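Local coordinates for periplasmic protein TorT (Vibrio parahaemolyticus, PDB 3O1I) that probably senses trimethylamine N-oxide in the periplasm as a binding protein that forms a complex with the sensor domain of the histidine kinase TorS, at residues Y77-S83 with L97-Q103; Y46-Q52 with L69-D73; A64-G70 with T88-T93. Residues are numbered along the deposited sequence.

Contact 1. Residues Y77-S83 with L97-Q103; sequences YEHNLKS and LDLDEEQ
In the N-terminal lobe of this type I periplasmic-binding-protein fold, residues 77-81 lead into helix 82-85, whose first turn closes the segment 77-83, and rest on segment 97-103, which follows strand 90-92; there 101-103 have helical phi/psi without regular helical bonds, the rest being loop. The CA atoms of Glu-78 and Leu-99 lie 4.0 Å apart, and backbone contacts dominate there. Glu-78 CA makes a CA-H...O contact with Asp-98 O at 2.9 Å, and Glu-78 O lies 2.8 Å from Asp-100 N.

Apolar side chains line the inner side. Leu-81 (t, p) brings CD2 to 3.9 Å from Leu-99 CD2, and Tyr-77 CD1 is 4.4 Å from Leu-97 CD1; both Leu-81 and Leu-97 also pack on Val-90.

Toward solvent, Lys-82 NZ stands 4.0 Å from Glu-102 OE2, longer than a salt bridge. A clear hydrogen bond uses Gln-103, folded back in an m, m rotamer against the start of helix 82-85: Lys-82 N donates to Gln-103 OE1 at 2.9 Å, 162° at the hydrogen.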
loop_
_atom_site.group_PDB
_atom_site.type_symbol
_atom_site.label_atom_id
_atom_site.label_comp_id
_atom_site.label_asym_id
_atom_site.label_seq_id
_atom_site.Cartn_x
_atom_site.Cartn_y
_atom_site.Cartn_z
ATOM N N TYR D 77 -8.887 32.035 0.516
ATOM C CA TYR D 77 -9.437 32.853 -0.561
ATOM C C TYR D 77 -9.649 34.273 -0.067
ATOM O O TYR D 77 -10.543 34.986 -0.541
ATOM C CB TYR D 77 -10.765 32.256 -1.005
ATOM C CG TYR D 77 -10.696 30.762 -1.127
ATOM C CD1 TYR D 77 -11.760 29.964 -0.732
ATOM C CD2 TYR D 77 -9.559 30.141 -1.640
ATOM C CE1 TYR D 77 -11.698 28.577 -0.844
ATOM C CE2 TYR D 77 -9.484 28.759 -1.758
ATOM C CZ TYR D 77 -10.555 27.982 -1.360
ATOM O OH TYR D 77 -10.489 26.613 -1.489
ATOM N N GLU D 78 -8.812 34.672 0.889
ATOM C CA GLU D 78 -8.874 35.995 1.505
ATOM C C GLU D 78 -8.715 37.123 0.488
ATOM O O GLU D 78 -9.394 38.147 0.568
ATOM C CB GLU D 78 -7.789 36.115 2.581
ATOM C CG GLU D 78 -7.923 37.333 3.480
ATOM C CD GLU D 78 -6.758 37.479 4.446
ATOM O OE1 GLU D 78 -5.871 36.598 4.459
ATOM O OE2 GLU D 78 -6.729 38.477 5.194
ATOM N N HIS D 79 -7.820 36.919 -0.471
ATOM C CA HIS D 79 -7.556 37.917 -1.492
ATOM C C HIS D 79 -7.719 37.322 -2.884
ATOM O O HIS D 79 -7.160 37.857 -3.838
ATOM C CB HIS D 79 -6.121 38.431 -1.349
ATOM C CG HIS D 79 -5.765 38.859 0.039
ATOM N ND1 HIS D 79 -6.361 39.933 0.662
ATOM C CD2 HIS D 79 -4.868 38.363 0.921
ATOM C CE1 HIS D 79 -5.843 40.082 1.868
ATOM N NE2 HIS D 79 -4.935 39.142 2.051
ATOM N N ASN D 80 -8.475 36.236 -3.020
ATOM C CA ASN D 80 -8.599 35.610 -4.334
ATOM C C ASN D 80 -9.928 34.976 -4.700
ATOM O O ASN D 80 -10.137 34.639 -5.854
ATOM C CB ASN D 80 -7.518 34.539 -4.488
ATOM C CG ASN D 80 -6.164 35.005 -4.000
ATOM O OD1 ASN D 80 -5.514 35.838 -4.632
ATOM N ND2 ASN D 80 -5.735 34.481 -2.853
ATOM N N LEU D 81 -10.820 34.798 -3.735
ATOM C CA LEU D 81 -12.108 34.153 -3.999
ATOM C C LEU D 81 -12.737 34.464 -5.365
ATOM O O LEU D 81 -13.035 33.558 -6.147
ATOM C CB LEU D 81 -13.105 34.502 -2.887
ATOM C CG LEU D 81 -14.541 34.016 -3.106
ATOM C CD1 LEU D 81 -14.545 32.528 -3.351
ATOM C CD2 LEU D 81 -15.395 34.353 -1.901
ATOM N N LYS D 82 -12.947 35.747 -5.641
ATOM C CA LYS D 82 -13.550 36.183 -6.896
ATOM C C LYS D 82 -12.755 35.608 -8.068
ATOM O O LYS D 82 -13.318 35.181 -9.083
ATOM C CB LYS D 82 -13.564 37.716 -6.946
ATOM C CG LYS D 82 -14.426 38.321 -8.058
ATOM C CD LYS D 82 -14.422 39.850 -7.985
ATOM C CE LYS D 82 -15.055 40.484 -9.218
ATOM N NZ LYS D 82 -14.991 41.968 -9.131
ATOM N N SER D 83 -11.438 35.592 -7.890
ATOM C CA SER D 83 -10.482 35.085 -8.871
ATOM C C SER D 83 -10.692 33.602 -9.211
ATOM O O SER D 83 -10.034 33.069 -10.101
ATOM C CB SER D 83 -9.057 35.316 -8.338
ATOM O OG SER D 83 -8.068 34.720 -9.155
ATOM N N LEU D 97 -14.552 32.248 6.893
ATOM C CA LEU D 97 -14.065 32.613 5.565
ATOM C C LEU D 97 -13.611 34.070 5.565
ATOM O O LEU D 97 -14.397 34.966 5.284
ATOM C CB LEU D 97 -15.166 32.418 4.520
ATOM C CG LEU D 97 -14.825 32.814 3.081
ATOM C CD1 LEU D 97 -13.484 32.210 2.671
ATOM C CD2 LEU D 97 -15.928 32.333 2.154
ATOM N N ASP D 98 -12.342 34.303 5.878
ATOM C CA ASP D 98 -11.805 35.660 5.922
ATOM C C ASP D 98 -11.496 36.252 4.546
ATOM O O ASP D 98 -10.529 35.859 3.897
ATOM C CB ASP D 98 -10.532 35.709 6.780
ATOM C CG ASP D 98 -10.792 35.385 8.246
ATOM O OD1 ASP D 98 -11.829 35.835 8.782
ATOM O OD2 ASP D 98 -9.952 34.695 8.867
ATOM N N LEU D 99 -12.314 37.207 4.113
ATOM C CA LEU D 99 -12.119 37.862 2.822
ATOM C C LEU D 99 -11.544 39.270 3.006
ATOM O O LEU D 99 -11.466 39.775 4.125
ATOM C CB LEU D 99 -13.448 37.938 2.077
ATOM C CG LEU D 99 -14.095 36.567 1.878
ATOM C CD1 LEU D 99 -15.472 36.716 1.262
ATOM C CD2 LEU D 99 -13.209 35.718 0.992
ATOM N N ASP D 100 -11.130 39.893 1.907
ATOM C CA ASP D 100 -10.580 41.248 1.935
ATOM C C ASP D 100 -11.758 42.192 1.695
ATOM O O ASP D 100 -12.865 41.728 1.403
ATOM C CB ASP D 100 -9.530 41.398 0.825
ATOM C CG ASP D 100 -9.016 42.819 0.680
ATOM O OD1 ASP D 100 -8.594 43.418 1.694
ATOM O OD2 ASP D 100 -9.026 43.335 -0.460
ATOM N N GLU D 101 -11.542 43.498 1.829
ATOM C CA GLU D 101 -12.628 44.445 1.598
ATOM C C GLU D 101 -13.200 44.232 0.194
ATOM O O GLU D 101 -14.411 44.356 -0.024
ATOM C CB GLU D 101 -12.141 45.888 1.737
ATOM C CG GLU D 101 -13.267 46.900 1.562
ATOM C CD GLU D 101 -12.824 48.335 1.748
ATOM O OE1 GLU D 101 -11.978 48.811 0.960
ATOM O OE2 GLU D 101 -13.332 48.986 2.684
ATOM N N GLU D 102 -12.316 43.904 -0.748
ATOM C CA GLU D 102 -12.695 43.648 -2.135
ATOM C C GLU D 102 -13.359 42.272 -2.283
ATOM O O GLU D 102 -14.495 42.160 -2.752
ATOM C CB GLU D 102 -11.456 43.732 -3.032
ATOM C CG GLU D 102 -11.718 43.440 -4.502
ATOM C CD GLU D 102 -12.917 44.201 -5.043
ATOM O OE1 GLU D 102 -12.961 45.440 -4.888
ATOM O OE2 GLU D 102 -13.818 43.556 -5.625
ATOM N N GLN D 103 -12.652 41.226 -1.871
ATOM C CA GLN D 103 -13.189 39.876 -1.967
ATOM C C GLN D 103 -14.520 39.759 -1.230
ATOM O O GLN D 103 -15.492 39.207 -1.753
ATOM C CB GLN D 103 -12.197 38.869 -1.381
ATOM C CG GLN D 103 -10.820 38.853 -2.035
ATOM C CD GLN D 103 -10.874 38.603 -3.534
ATOM O OE1 GLN D 103 -11.679 37.806 -4.021
ATOM N NE2 GLN D 103 -10.001 39.275 -4.270
#

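Contact 2. Residues Y46-Q52 with L69-D73; sequences YPNKSRQ and LGTVD
A side chain at the start of a helix can hold a loop beyond a strand, as residues 46-52 and 69-73 illustrate. The first segment turns through Tyr-46, Pro-47 and Asn-48 into helix 49-62; the second runs on from the end of strand 66-69 without regular structure. Their backbones come nearest at Tyr-46 and Val-72, CA to CA 4.9 Å.

Tyr-46 has an off-well chi1 of -92°, which lays its ring obliquely over the loop, CE2 4.4 Å from Thr-71 O, while Tyr-46 O sits 3.3 Å from Val-72 CB. Asn-48 takes the N-cap position without a capping bond from its side chain. Lys-49, chi1 m and then extended, packs CG 3.4 Å from Val-72 CG2; its NZ is 4.1 Å from Asp-73 OD2, near but not a salt bridge. Arg-51 makes no contact with 69-73 and packs on Glu-110 of the TorS chain. Gln-52 (t, t) uses both ends of its amide: NE2 donates to Gly-70 O at 3.2 Å, and OE1 accepts a weak bond from Val-72 N at 3.3 Å and is also bonded to the hydroxyl of Tyr-77. Val-72 (m), pointing toward the first segment, is thus covered by Tyr-46, Lys-49 and Gln-52.

Gly-70 is bonded through its backbone to Ile-11, placing the contact between the N-terminal end of helix 49-62 and the C-terminal ends of parallel strands 7-12 and 66-69 in a lobe of the type I periplasmic-binding-protein fold.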
loop_
_atom_site.group_PDB
_atom_site.type_symbol
_atom_site.label_atom_id
_atom_site.label_comp_id
_atom_site.label_asym_id
_atom_site.label_seq_id
_atom_site.Cartn_x
_atom_site.Cartn_y
_atom_site.Cartn_z
ATOM N N TYR D 46 -8.240 18.323 4.256
ATOM C CA TYR D 46 -7.924 19.700 4.584
ATOM C C TYR D 46 -6.658 20.197 3.926
ATOM O O TYR D 46 -6.569 21.363 3.541
ATOM C CB TYR D 46 -7.827 19.905 6.102
ATOM C CG TYR D 46 -9.147 20.325 6.725
ATOM C CD1 TYR D 46 -10.256 19.480 6.687
ATOM C CD2 TYR D 46 -9.304 21.580 7.304
ATOM C CE1 TYR D 46 -11.487 19.872 7.207
ATOM C CE2 TYR D 46 -10.545 21.988 7.829
ATOM C CZ TYR D 46 -11.628 21.123 7.775
ATOM O OH TYR D 46 -12.849 21.493 8.290
ATOM N N PRO D 47 -5.655 19.323 3.774
ATOM C CA PRO D 47 -4.443 19.842 3.136
ATOM C C PRO D 47 -4.587 19.859 1.620
ATOM O O PRO D 47 -3.629 20.136 0.909
ATOM C CB PRO D 47 -3.358 18.871 3.602
ATOM C CG PRO D 47 -3.998 18.092 4.750
ATOM C CD PRO D 47 -5.425 17.974 4.313
ATOM N N ASN D 48 -5.791 19.569 1.133
ATOM C CA ASN D 48 -6.055 19.541 -0.304
ATOM C C ASN D 48 -6.591 20.856 -0.824
ATOM O O ASN D 48 -7.639 20.896 -1.475
ATOM C CB ASN D 48 -7.042 18.429 -0.639
ATOM C CG ASN D 48 -6.498 17.078 -0.301
ATOM O OD1 ASN D 48 -5.429 16.974 0.301
ATOM N ND2 ASN D 48 -7.221 16.028 -0.672
ATOM N N LYS D 49 -5.852 21.926 -0.553
ATOM C CA LYS D 49 -6.245 23.264 -0.977
ATOM C C LYS D 49 -6.310 23.376 -2.498
ATOM O O LYS D 49 -7.317 23.830 -3.064
ATOM C CB LYS D 49 -5.264 24.282 -0.379
ATOM C CG LYS D 49 -5.278 24.213 1.157
ATOM C CD LYS D 49 -4.090 24.862 1.848
ATOM C CE LYS D 49 -4.140 24.549 3.347
ATOM N NZ LYS D 49 -3.072 25.252 4.123
ATOM N N SER D 50 -5.247 22.931 -3.158
ATOM C CA SER D 50 -5.182 22.977 -4.611
ATOM C C SER D 50 -6.414 22.334 -5.226
ATOM O O SER D 50 -6.962 22.837 -6.203
ATOM C CB SER D 50 -3.930 22.252 -5.106
ATOM O OG SER D 50 -2.781 22.700 -4.410
ATOM N N ARG D 51 -6.853 21.228 -4.642
ATOM C CA ARG D 51 -8.014 20.531 -5.166
ATOM C C ARG D 51 -9.327 21.284 -4.961
ATOM O O ARG D 51 -10.268 21.125 -5.743
ATOM C CB ARG D 51 -8.112 19.133 -4.551
ATOM C CG ARG D 51 -9.228 18.289 -5.141
ATOM C CD ARG D 51 -8.870 16.829 -5.065
ATOM N NE ARG D 51 -7.623 16.569 -5.776
ATOM C CZ ARG D 51 -6.878 15.481 -5.601
ATOM N NH1 ARG D 51 -7.264 14.553 -4.731
ATOM N NH2 ARG D 51 -5.747 15.320 -6.287
ATOM N N GLN D 52 -9.399 22.105 -3.918
ATOM C CA GLN D 52 -10.626 22.859 -3.659
ATOM C C GLN D 52 -10.692 24.072 -4.590
ATOM O O GLN D 52 -11.765 24.407 -5.094
ATOM C CB GLN D 52 -10.710 23.295 -2.182
ATOM C CG GLN D 52 -12.094 23.826 -1.784
ATOM C CD GLN D 52 -12.214 24.209 -0.312
ATOM O OE1 GLN D 52 -11.401 24.972 0.212
ATOM N NE2 GLN D 52 -13.243 23.686 0.355
ATOM N N LEU D 69 -19.386 27.466 0.374
ATOM C CA LEU D 69 -18.037 26.983 0.593
ATOM C C LEU D 69 -17.643 26.664 2.054
ATOM O O LEU D 69 -17.844 27.476 2.966
ATOM C CB LEU D 69 -17.069 28.019 -0.005
ATOM C CG LEU D 69 -15.615 28.136 0.464
ATOM C CD1 LEU D 69 -14.832 26.905 0.061
ATOM C CD2 LEU D 69 -14.989 29.378 -0.147
ATOM N N GLY D 70 -17.088 25.466 2.261
ATOM C CA GLY D 70 -16.607 25.060 3.574
ATOM C C GLY D 70 -15.097 24.991 3.435
ATOM O O GLY D 70 -14.534 23.918 3.249
ATOM N N THR D 71 -14.436 26.143 3.525
ATOM C CA THR D 71 -12.981 26.220 3.337
ATOM C C THR D 71 -12.070 25.372 4.193
ATOM O O THR D 71 -12.294 25.180 5.388
ATOM C CB THR D 71 -12.439 27.651 3.460
ATOM O OG1 THR D 71 -12.605 28.107 4.800
ATOM C CG2 THR D 71 -13.164 28.575 2.521
ATOM N N VAL D 72 -11.002 24.927 3.537
ATOM C CA VAL D 72 -9.962 24.094 4.112
ATOM C C VAL D 72 -8.942 25.050 4.691
ATOM O O VAL D 72 -7.786 24.706 4.876
ATOM C CB VAL D 72 -9.285 23.231 3.012
ATOM C CG1 VAL D 72 -10.331 22.350 2.327
ATOM C CG2 VAL D 72 -8.593 24.131 1.987
ATOM N N ASP D 73 -9.389 26.263 4.971
ATOM C CA ASP D 73 -8.520 27.291 5.524
ATOM C C ASP D 73 -9.239 28.632 5.448
ATOM O O ASP D 73 -9.867 28.964 4.438
ATOM C CB ASP D 73 -7.180 27.324 4.758
ATOM C CG ASP D 73 -6.253 28.466 5.199
ATOM O OD1 ASP D 73 -6.524 29.129 6.220
ATOM O OD2 ASP D 73 -5.229 28.691 4.506
#

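Contact 3. Residues A64-G70 with T88-T93; sequences ANAIILG and TPVFAT
Ile-67 and Val-90 form the apolar centre, their CA atoms 5.0 Å apart in a parallel bridge and Ile-67 CG1 4.0 Å from Val-90 CG1; Ile-67 (p, t) and Val-90 (m) share a face of the sheet with Leu-69 and Ala-92. On the other face Ile-68 (m, t) brings CG2 to 3.9 Å from Phe-91 CB. Helix 249-263 covers that side, with Ser-256 against Ile-68 and Ala-260 against Phe-91. Ala-66 CB meets the edge of the Phe-91 ring, 4.0 Å from CE1.

Strands 66-69 and 90-92 run parallel at 24°, their axes 4.5 Å apart at closest approach, as the two strands of a beta-alpha-beta unit whose helix is the short 82-85. In the five-stranded parallel sheet of the lobe, 66-69 is the middle strand and 90-92 its neighbour, flanked by 7-12 and 107-110.

Bonding alternates along the pair. Ile-67 N donates to Pro-89 O at 3.1 Å and Phe-91 N to Ile-67 O at 2.9 Å; a weak bond runs from Leu-69 N to Phe-91 O at 3.0 Å. At the N-terminal end Thr-88 CG2 lies 3.4 Å from Ala-64 O, while its hydroxyl bonds to Val-85 O. Past the other end Thr-93 N donates to Leu-69 O at 3.1 Å.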
loop_
_atom_site.group_PDB
_atom_site.type_symbol
_atom_site.label_atom_id
_atom_site.label_comp_id
_atom_site.label_asym_id
_atom_site.label_seq_id
_atom_site.Cartn_x
_atom_site.Cartn_y
_atom_site.Cartn_z
ATOM N N ALA D 64 -22.709 27.633 -11.316
ATOM C CA ALA D 64 -23.343 27.770 -10.015
ATOM C C ALA D 64 -23.650 29.240 -9.717
ATOM O O ALA D 64 -22.746 30.082 -9.662
ATOM C CB ALA D 64 -22.440 27.183 -8.934
ATOM N N ASN D 65 -24.936 29.535 -9.535
ATOM C CA ASN D 65 -25.395 30.889 -9.239
ATOM C C ASN D 65 -24.753 31.384 -7.941
ATOM O O ASN D 65 -24.135 32.452 -7.896
ATOM C CB ASN D 65 -26.918 30.888 -9.109
ATOM C CG ASN D 65 -27.600 30.245 -10.303
ATOM O OD1 ASN D 65 -27.370 30.639 -11.447
ATOM N ND2 ASN D 65 -28.444 29.249 -10.044
ATOM N N ALA D 66 -24.915 30.592 -6.888
ATOM C CA ALA D 66 -24.343 30.895 -5.586
ATOM C C ALA D 66 -23.708 29.601 -5.087
ATOM O O ALA D 66 -24.249 28.509 -5.298
ATOM C CB ALA D 66 -25.433 31.358 -4.629
ATOM N N ILE D 67 -22.554 29.717 -4.441
ATOM C CA ILE D 67 -21.881 28.533 -3.929
ATOM C C ILE D 67 -21.589 28.613 -2.431
ATOM O O ILE D 67 -21.094 29.630 -1.926
ATOM C CB ILE D 67 -20.557 28.272 -4.673
ATOM C CG1 ILE D 67 -19.595 29.442 -4.462
ATOM C CG2 ILE D 67 -20.831 28.060 -6.151
ATOM C CD1 ILE D 67 -18.256 29.258 -5.144
ATOM N N ILE D 68 -21.913 27.522 -1.736
ATOM C CA ILE D 68 -21.693 27.399 -0.298
ATOM C C ILE D 68 -20.357 26.697 -0.095
ATOM O O ILE D 68 -20.217 25.500 -0.353
ATOM C CB ILE D 68 -22.797 26.566 0.363
ATOM C CG1 ILE D 68 -24.137 26.846 -0.315
ATOM C CG2 ILE D 68 -22.917 26.942 1.816
ATOM C CD1 ILE D 68 -25.248 25.950 0.153
ATOM N N LEU D 69 -19.386 27.466 0.374
ATOM C CA LEU D 69 -18.037 26.983 0.593
ATOM C C LEU D 69 -17.643 26.664 2.054
ATOM O O LEU D 69 -17.844 27.476 2.966
ATOM C CB LEU D 69 -17.069 28.019 -0.005
ATOM C CG LEU D 69 -15.615 28.136 0.464
ATOM C CD1 LEU D 69 -14.832 26.905 0.061
ATOM C CD2 LEU D 69 -14.989 29.378 -0.147
ATOM N N GLY D 70 -17.088 25.466 2.261
ATOM C CA GLY D 70 -16.607 25.060 3.574
ATOM C C GLY D 70 -15.097 24.991 3.435
ATOM O O GLY D 70 -14.534 23.918 3.249
ATOM N N THR D 88 -20.005 35.281 -8.546
ATOM C CA THR D 88 -20.744 34.342 -7.730
ATOM C C THR D 88 -20.721 34.713 -6.253
ATOM O O THR D 88 -19.670 35.033 -5.692
ATOM C CB THR D 88 -20.200 32.924 -7.897
ATOM O OG1 THR D 88 -20.023 32.645 -9.291
ATOM C CG2 THR D 88 -21.177 31.914 -7.312
ATOM N N PRO D 89 -21.905 34.705 -5.615
ATOM C CA PRO D 89 -22.076 35.025 -4.197
ATOM C C PRO D 89 -21.770 33.772 -3.396
ATOM O O PRO D 89 -22.356 32.713 -3.642
ATOM C CB PRO D 89 -23.545 35.411 -4.117
ATOM C CG PRO D 89 -24.171 34.472 -5.106
ATOM C CD PRO D 89 -23.215 34.552 -6.276
ATOM N N VAL D 90 -20.846 33.889 -2.448
ATOM C CA VAL D 90 -20.461 32.747 -1.632
ATOM C C VAL D 90 -21.157 32.758 -0.277
ATOM O O VAL D 90 -21.468 33.815 0.272
ATOM C CB VAL D 90 -18.931 32.707 -1.403
ATOM C CG1 VAL D 90 -18.203 32.761 -2.732
ATOM C CG2 VAL D 90 -18.505 33.860 -0.521
ATOM N N PHE D 91 -21.405 31.562 0.244
ATOM C CA PHE D 91 -22.046 31.386 1.539
ATOM C C PHE D 91 -21.168 30.463 2.385
ATOM O O PHE D 91 -21.055 29.273 2.078
ATOM C CB PHE D 91 -23.435 30.740 1.384
ATOM C CG PHE D 91 -24.500 31.676 0.888
ATOM C CD1 PHE D 91 -24.647 31.940 -0.469
ATOM C CD2 PHE D 91 -25.365 32.297 1.788
ATOM C CE1 PHE D 91 -25.636 32.809 -0.924
ATOM C CE2 PHE D 91 -26.354 33.167 1.343
ATOM C CZ PHE D 91 -26.490 33.422 -0.016
ATOM N N ALA D 92 -20.542 31.000 3.433
ATOM C CA ALA D 92 -19.704 30.183 4.309
ATOM C C ALA D 92 -20.622 29.157 4.983
ATOM O O ALA D 92 -21.667 29.521 5.513
ATOM C CB ALA D 92 -19.010 31.058 5.351
ATOM N N THR D 93 -20.236 27.881 4.959
ATOM C CA THR D 93 -21.063 26.827 5.541
ATOM C C THR D 93 -20.726 26.420 6.960
ATOM O O THR D 93 -21.633 26.234 7.768
ATOM C CB THR D 93 -21.019 25.530 4.725
ATOM O OG1 THR D 93 -21.075 25.839 3.330
ATOM C CG2 THR D 93 -22.207 24.630 5.101
#

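In the fold
Contacts 1 and 3 belong to one beta-alpha-beta unit, while contact 2 joins its first strand's exit to the preceding helix 49-62. Contact 3 is the buried sheet core, held by backbone hydrogen bonds, one of them weak, and aliphatic packing. Contact 2 is also buried, and there the bonds across the two segments come from a glutamine amide; it shares Leu-69 and Gly-70 with contact 3. Contact 1, partly buried with exposed charged side chains, joins the loops that leave the two strands. Tyr-77 links all three: its OH is 2.5 Å from Gln-52 OE1, probably hydrogen-bonded, and its CD1 is 3.3 Å from Leu-69 CD2. Leu-81 CD2 likewise packs 3.3 Å from Val-90 CG1.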